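Local coordinates for citrate lyase subunit beta-like protein (Mycobacterium tuberculosis H37Rv, PDB 6AS5), which binds magnesium, acetoacetate and coenzyme A as a homotrimeric, citrate lyase beta-like member of the HpcH/HpaI aldolase family, and probably acts as a carbon-carbon lyase, at the coenzyme A and acetoacetic acid site. Numbering follows the deposited sequence. Chains: chain A/B, Citrate lyase subunit beta-like protein.

The coenzyme A and acetoacetic acid site. Residues chain A 252-254, 259, 261; chain B 19-22, 25, 28, 31-32, 42, 46, 72, 120, 143, 145-146, 193, 217-219. With COA (coenzyme A), chain C; AAE (acetoacetic acid), chain D; MG (magnesium ion), chain E.
B:Arg28 lays its extended aliphatic part over one face of the coenzyme A adenine, CB above C2A; B:Pro219 CD makes a CH-pi contact on the opposite face, so the purine is sandwiched. The guanidinium edge goes on to the ribose, where NH1 hydrogen-bonds coenzyme A O2B, the 2'-hydroxyl, at 2.7 Å, with a looser salt bridge to pyrophosphate O5A. B:Lys31, bent at chi2 and chi3, caps the 3'-phosphate by a salt bridge, NZ to coenzyme A O8A at 2.7 Å. Backbone B:Phe20 O accepts coenzyme A N6A at 2.8 Å in the carbonyl plane. B:His218 stands edge-to-face to the coenzyme A purine (planes 80°), CG anti to the backbone N (chi1 -170°), and NE2 donates to coenzyme A O2A on the other pyrophosphate phosphorus at 2.9 Å. B:Ile217 O accepts coenzyme A N8P in its plane at 2.7 Å; N6A is a looser second donor from above, which may help hold adenine and pantetheine together. C2P rests over the centre of the B:Phe20 ring. B:Arg72, bent at chi3 (78°), meets the B:Asp42 carboxylate from above its plane, NE to OD1 and NH2 to OD2, which B:Gly46 N holds by its syn lone pair. NH1 then points in plane at acetoacetate ketone O8, 2.8 Å away. That ketone and carboxylate O3 chelate magnesium, whose near-octahedral shell adds B:Glu120 OE1, B:Asp146 OD2 and two waters. Metal and B:Arg72 would polarise the ketone. Acetoacetate O1 accepts from B:Glu145 N at 2.8 Å, and O3 from B:Asp146 N, at the start of helix 144-151. The pocket lies at the C-terminal ends of chain B's TIM-barrel strands and the loops that follow; chain A's strands 253-255 and 258-260, with A:Met259 beside the pantetheine, close it across the homotrimer interface.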
# COMPACT_ATOMS: atom_id res chain seq x y z
N ALA A 252 17.37 25.73 -5.09
CA ALA A 252 18.06 24.46 -4.82
C ALA A 252 19.56 24.66 -4.67
O ALA A 252 20.19 25.35 -5.48
CB ALA A 252 17.79 23.45 -5.91
N PHE A 253 20.12 24.07 -3.62
CA PHE A 253 21.56 24.10 -3.40
C PHE A 253 22.04 22.75 -2.86
O PHE A 253 21.29 22.02 -2.22
CB PHE A 253 21.94 25.23 -2.44
CG PHE A 253 21.39 25.06 -1.04
CD1 PHE A 253 22.16 24.46 -0.05
CD2 PHE A 253 20.11 25.50 -0.72
CE1 PHE A 253 21.65 24.30 1.24
CE2 PHE A 253 19.59 25.34 0.57
CZ PHE A 253 20.37 24.75 1.55
N ALA A 254 23.29 22.41 -3.16
CA ALA A 254 23.91 21.22 -2.58
C ALA A 254 24.42 21.50 -1.14
O ALA A 254 25.06 22.51 -0.89
CB ALA A 254 25.05 20.76 -3.46
N MET A 259 20.98 17.24 -2.35
CA MET A 259 20.29 18.39 -2.91
C MET A 259 19.28 18.89 -1.89
O MET A 259 18.54 18.11 -1.31
CB MET A 259 19.61 18.07 -4.23
CG MET A 259 19.02 19.32 -4.90
SD MET A 259 17.37 19.06 -5.52
CE MET A 259 16.42 19.08 -4.00
N ASP A 261 16.17 21.75 -1.25
CA ASP A 261 15.27 22.86 -1.55
C ASP A 261 14.10 22.83 -0.55
O ASP A 261 14.18 22.17 0.49
CB ASP A 261 14.75 22.80 -2.98
CG ASP A 261 13.94 21.55 -3.24
OD1 ASP A 261 13.89 20.69 -2.34
OD2 ASP A 261 13.36 21.44 -4.35
N LEU B 19 16.31 14.78 -16.46
CA LEU B 19 17.12 15.62 -15.59
C LEU B 19 16.46 16.96 -15.35
O LEU B 19 16.14 17.68 -16.29
CB LEU B 19 18.52 15.82 -16.18
CG LEU B 19 19.51 16.79 -15.52
CD1 LEU B 19 19.82 16.43 -14.06
CD2 LEU B 19 20.78 16.81 -16.33
N PHE B 20 16.26 17.27 -14.07
CA PHE B 20 15.85 18.60 -13.66
C PHE B 20 16.99 19.59 -13.85
O PHE B 20 18.16 19.25 -13.65
CB PHE B 20 15.51 18.61 -12.19
CG PHE B 20 14.09 18.29 -11.89
CD1 PHE B 20 13.08 19.11 -12.33
CD2 PHE B 20 13.76 17.17 -11.13
CE1 PHE B 20 11.75 18.82 -12.02
CE2 PHE B 20 12.44 16.88 -10.84
CZ PHE B 20 11.44 17.71 -11.28
N CYS B 21 16.63 20.81 -14.20
CA CYS B 21 17.56 21.92 -14.10
C CYS B 21 16.71 23.15 -13.81
O CYS B 21 15.72 23.40 -14.49
CB CYS B 21 18.34 22.08 -15.40
SG CYS B 21 19.56 23.42 -15.37
N PRO B 22 17.07 23.90 -12.76
CA PRO B 22 16.30 25.10 -12.40
C PRO B 22 16.27 26.09 -13.57
O PRO B 22 17.31 26.27 -14.22
CB PRO B 22 17.11 25.69 -11.23
CG PRO B 22 17.86 24.52 -10.66
CD PRO B 22 18.19 23.66 -11.84
N ARG B 25 18.90 29.02 -14.21
CA ARG B 25 20.29 28.75 -14.59
C ARG B 25 20.41 28.43 -16.08
O ARG B 25 20.82 27.32 -16.45
CB ARG B 25 20.86 27.60 -13.77
CG ARG B 25 20.84 27.78 -12.26
CD ARG B 25 21.25 26.46 -11.61
NE ARG B 25 21.35 26.50 -10.15
CZ ARG B 25 22.42 26.89 -9.48
NH1 ARG B 25 23.50 27.32 -10.14
NH2 ARG B 25 22.42 26.89 -8.16
N ARG B 28 23.18 26.42 -17.76
CA ARG B 28 23.29 24.96 -17.68
C ARG B 28 22.31 24.24 -18.60
O ARG B 28 22.30 23.00 -18.64
CB ARG B 28 23.07 24.48 -16.25
CG ARG B 28 24.03 25.08 -15.21
CD ARG B 28 23.79 24.46 -13.84
NE ARG B 28 24.27 25.31 -12.75
CZ ARG B 28 25.42 25.13 -12.10
NH1 ARG B 28 26.22 24.13 -12.43
NH2 ARG B 28 25.78 25.95 -11.12
N LYS B 31 23.98 22.09 -21.42
CA LYS B 31 24.67 20.97 -20.76
C LYS B 31 23.65 19.90 -20.37
O LYS B 31 23.85 18.71 -20.62
CB LYS B 31 25.43 21.45 -19.52
CG LYS B 31 26.47 20.47 -18.99
CD LYS B 31 27.80 20.66 -19.73
CE LYS B 31 29.00 20.34 -18.85
NZ LYS B 31 30.24 21.04 -19.34
N ALA B 32 22.53 20.32 -19.78
CA ALA B 32 21.48 19.38 -19.39
C ALA B 32 20.91 18.65 -20.60
O ALA B 32 20.86 17.42 -20.63
CB ALA B 32 20.39 20.10 -18.63
N ASP B 42 12.83 23.77 -14.43
CA ASP B 42 12.02 23.93 -13.23
C ASP B 42 11.71 25.40 -12.89
O ASP B 42 12.62 26.20 -12.72
CB ASP B 42 12.68 23.23 -12.03
CG ASP B 42 11.84 23.33 -10.77
OD1 ASP B 42 10.60 23.47 -10.90
OD2 ASP B 42 12.40 23.26 -9.65
N GLY B 46 12.88 24.36 -7.19
CA GLY B 46 14.28 24.60 -7.51
C GLY B 46 14.68 26.07 -7.56
O GLY B 46 15.87 26.39 -7.46
N ARG B 72 8.37 22.22 -15.52
CA ARG B 72 7.61 22.14 -14.29
C ARG B 72 7.19 23.54 -13.87
O ARG B 72 8.01 24.39 -13.51
CB ARG B 72 8.38 21.48 -13.16
CG ARG B 72 7.53 21.38 -11.89
CD ARG B 72 8.15 20.43 -10.87
NE ARG B 72 9.25 21.06 -10.16
CZ ARG B 72 9.77 20.57 -9.03
NH1 ARG B 72 9.28 19.46 -8.50
NH2 ARG B 72 10.78 21.20 -8.44
N GLU B 120 2.55 14.49 -4.76
CA GLU B 120 3.52 14.61 -3.71
C GLU B 120 2.84 15.17 -2.49
O GLU B 120 3.47 15.83 -1.67
CB GLU B 120 4.67 15.51 -4.18
CG GLU B 120 4.18 16.78 -4.87
CD GLU B 120 5.32 17.68 -5.31
OE1 GLU B 120 6.49 17.37 -4.98
OE2 GLU B 120 5.04 18.69 -5.99
N GLY B 143 6.68 12.31 -5.45
CA GLY B 143 7.71 13.06 -4.75
C GLY B 143 7.65 12.69 -3.30
O GLY B 143 6.63 12.91 -2.65
N GLU B 145 9.62 13.84 -0.78
CA GLU B 145 9.98 14.92 0.14
C GLU B 145 8.82 15.90 0.44
O GLU B 145 8.56 16.21 1.60
CB GLU B 145 11.24 15.65 -0.34
CG GLU B 145 12.34 14.71 -0.85
CD GLU B 145 12.81 13.70 0.20
OE1 GLU B 145 12.64 13.99 1.40
OE2 GLU B 145 13.34 12.63 -0.18
N ASP B 146 8.13 16.39 -0.59
CA ASP B 146 6.93 17.18 -0.34
C ASP B 146 5.91 16.29 0.38
O ASP B 146 5.23 16.71 1.32
CB ASP B 146 6.36 17.77 -1.63
CG ASP B 146 6.78 19.22 -1.86
OD1 ASP B 146 6.93 19.98 -0.88
OD2 ASP B 146 6.94 19.62 -3.03
N ILE B 193 23.57 13.02 -4.09
CA ILE B 193 24.19 13.04 -5.41
C ILE B 193 25.38 12.09 -5.53
O ILE B 193 25.60 11.49 -6.57
CB ILE B 193 24.58 14.46 -5.84
CG1 ILE B 193 23.31 15.24 -6.21
CG2 ILE B 193 25.52 14.41 -7.03
CD1 ILE B 193 23.44 16.74 -6.10
N ILE B 217 18.71 14.65 -10.80
CA ILE B 217 18.92 16.05 -10.43
C ILE B 217 20.34 16.50 -10.68
O ILE B 217 20.70 17.63 -10.34
CB ILE B 217 18.63 16.28 -8.94
CG1 ILE B 217 19.42 15.26 -8.10
CG2 ILE B 217 17.13 16.22 -8.68
CD1 ILE B 217 19.23 15.44 -6.64
N HIS B 218 21.16 15.62 -11.25
CA HIS B 218 22.57 15.93 -11.51
C HIS B 218 23.04 15.08 -12.70
O HIS B 218 22.80 13.88 -12.74
CB HIS B 218 23.41 15.67 -10.26
CG HIS B 218 24.81 16.19 -10.37
ND1 HIS B 218 25.83 15.47 -10.96
CD2 HIS B 218 25.36 17.36 -9.97
CE1 HIS B 218 26.94 16.18 -10.92
NE2 HIS B 218 26.69 17.33 -10.32
N PRO B 219 23.69 15.71 -13.68
CA PRO B 219 24.02 14.94 -14.88
C PRO B 219 24.91 13.72 -14.61
O PRO B 219 24.92 12.78 -15.42
CB PRO B 219 24.71 15.97 -15.80
CG PRO B 219 25.03 17.14 -14.93
CD PRO B 219 24.08 17.12 -13.79
N1A COA C . 21.61 20.56 -14.86
C2A COA C . 22.64 20.85 -15.68
N3A COA C . 23.91 20.82 -15.27
C4A COA C . 24.18 20.50 -13.99
C5A COA C . 23.15 20.19 -13.09
C6A COA C . 21.84 20.23 -13.58
N6A COA C . 20.68 19.90 -12.67
N7A COA C . 23.72 19.90 -11.90
C8A COA C . 25.06 20.01 -12.04
N9A COA C . 25.34 20.38 -13.31
C1B COA C . 26.63 20.60 -13.91
C2B COA C . 27.22 21.89 -13.63
O2B COA C . 26.86 22.75 -14.66
C3B COA C . 28.64 21.64 -13.67
O3B COA C . 29.02 21.69 -15.00
P3B COA C . 30.41 22.24 -15.41
O7A COA C . 30.47 23.72 -15.11
O8A COA C . 30.63 22.01 -16.88
O9A COA C . 31.47 21.50 -14.63
C4B COA C . 28.77 20.26 -13.19
O4B COA C . 27.51 19.63 -13.47
C5B COA C . 29.05 20.18 -11.77
O5B COA C . 28.11 20.58 -10.86
P1A COA C . 28.37 20.44 -9.33
O1A COA C . 29.54 21.30 -8.97
O2A COA C . 28.68 19.00 -9.02
O3A COA C . 27.17 20.87 -8.45
P2A COA C . 26.63 22.35 -8.37
O4A COA C . 26.97 22.93 -7.03
O5A COA C . 27.16 23.19 -9.48
O6A COA C . 25.08 22.29 -8.43
CBP COA C . 22.91 21.58 -7.56
CCP COA C . 24.44 21.49 -7.50
CDP COA C . 22.45 23.01 -7.27
CEP COA C . 22.29 20.60 -6.60
CAP COA C . 22.55 21.20 -9.02
OAP COA C . 22.92 19.87 -9.17
C9P COA C . 21.07 21.33 -9.39
O9P COA C . 20.55 22.43 -9.58
N8P COA C . 20.29 20.14 -9.51
C7P COA C . 18.87 20.26 -9.85
C6P COA C . 18.01 20.90 -8.79
C5P COA C . 16.53 21.00 -9.11
O5P COA C . 16.17 21.20 -10.27
N4P COA C . 15.57 20.85 -8.05
C3P COA C . 14.19 20.94 -8.37
C2P COA C . 13.50 19.59 -8.45
S1P COA C . 14.21 18.26 -7.49
O1 AAE D . 10.13 14.96 -3.29
C2 AAE D . 9.97 16.12 -3.76
O3 AAE D . 9.12 16.91 -3.26
C4 AAE D . 10.84 16.55 -4.91
C5 AAE D . 10.27 16.93 -6.24
O8 AAE D . 9.26 17.61 -6.33
C9 AAE D . 10.95 16.48 -7.48
MG MG E . 8.36 18.61 -4.55
O HOH W 1 9.86 20.34 -4.15
O HOH W 2 7.27 20.07 -5.85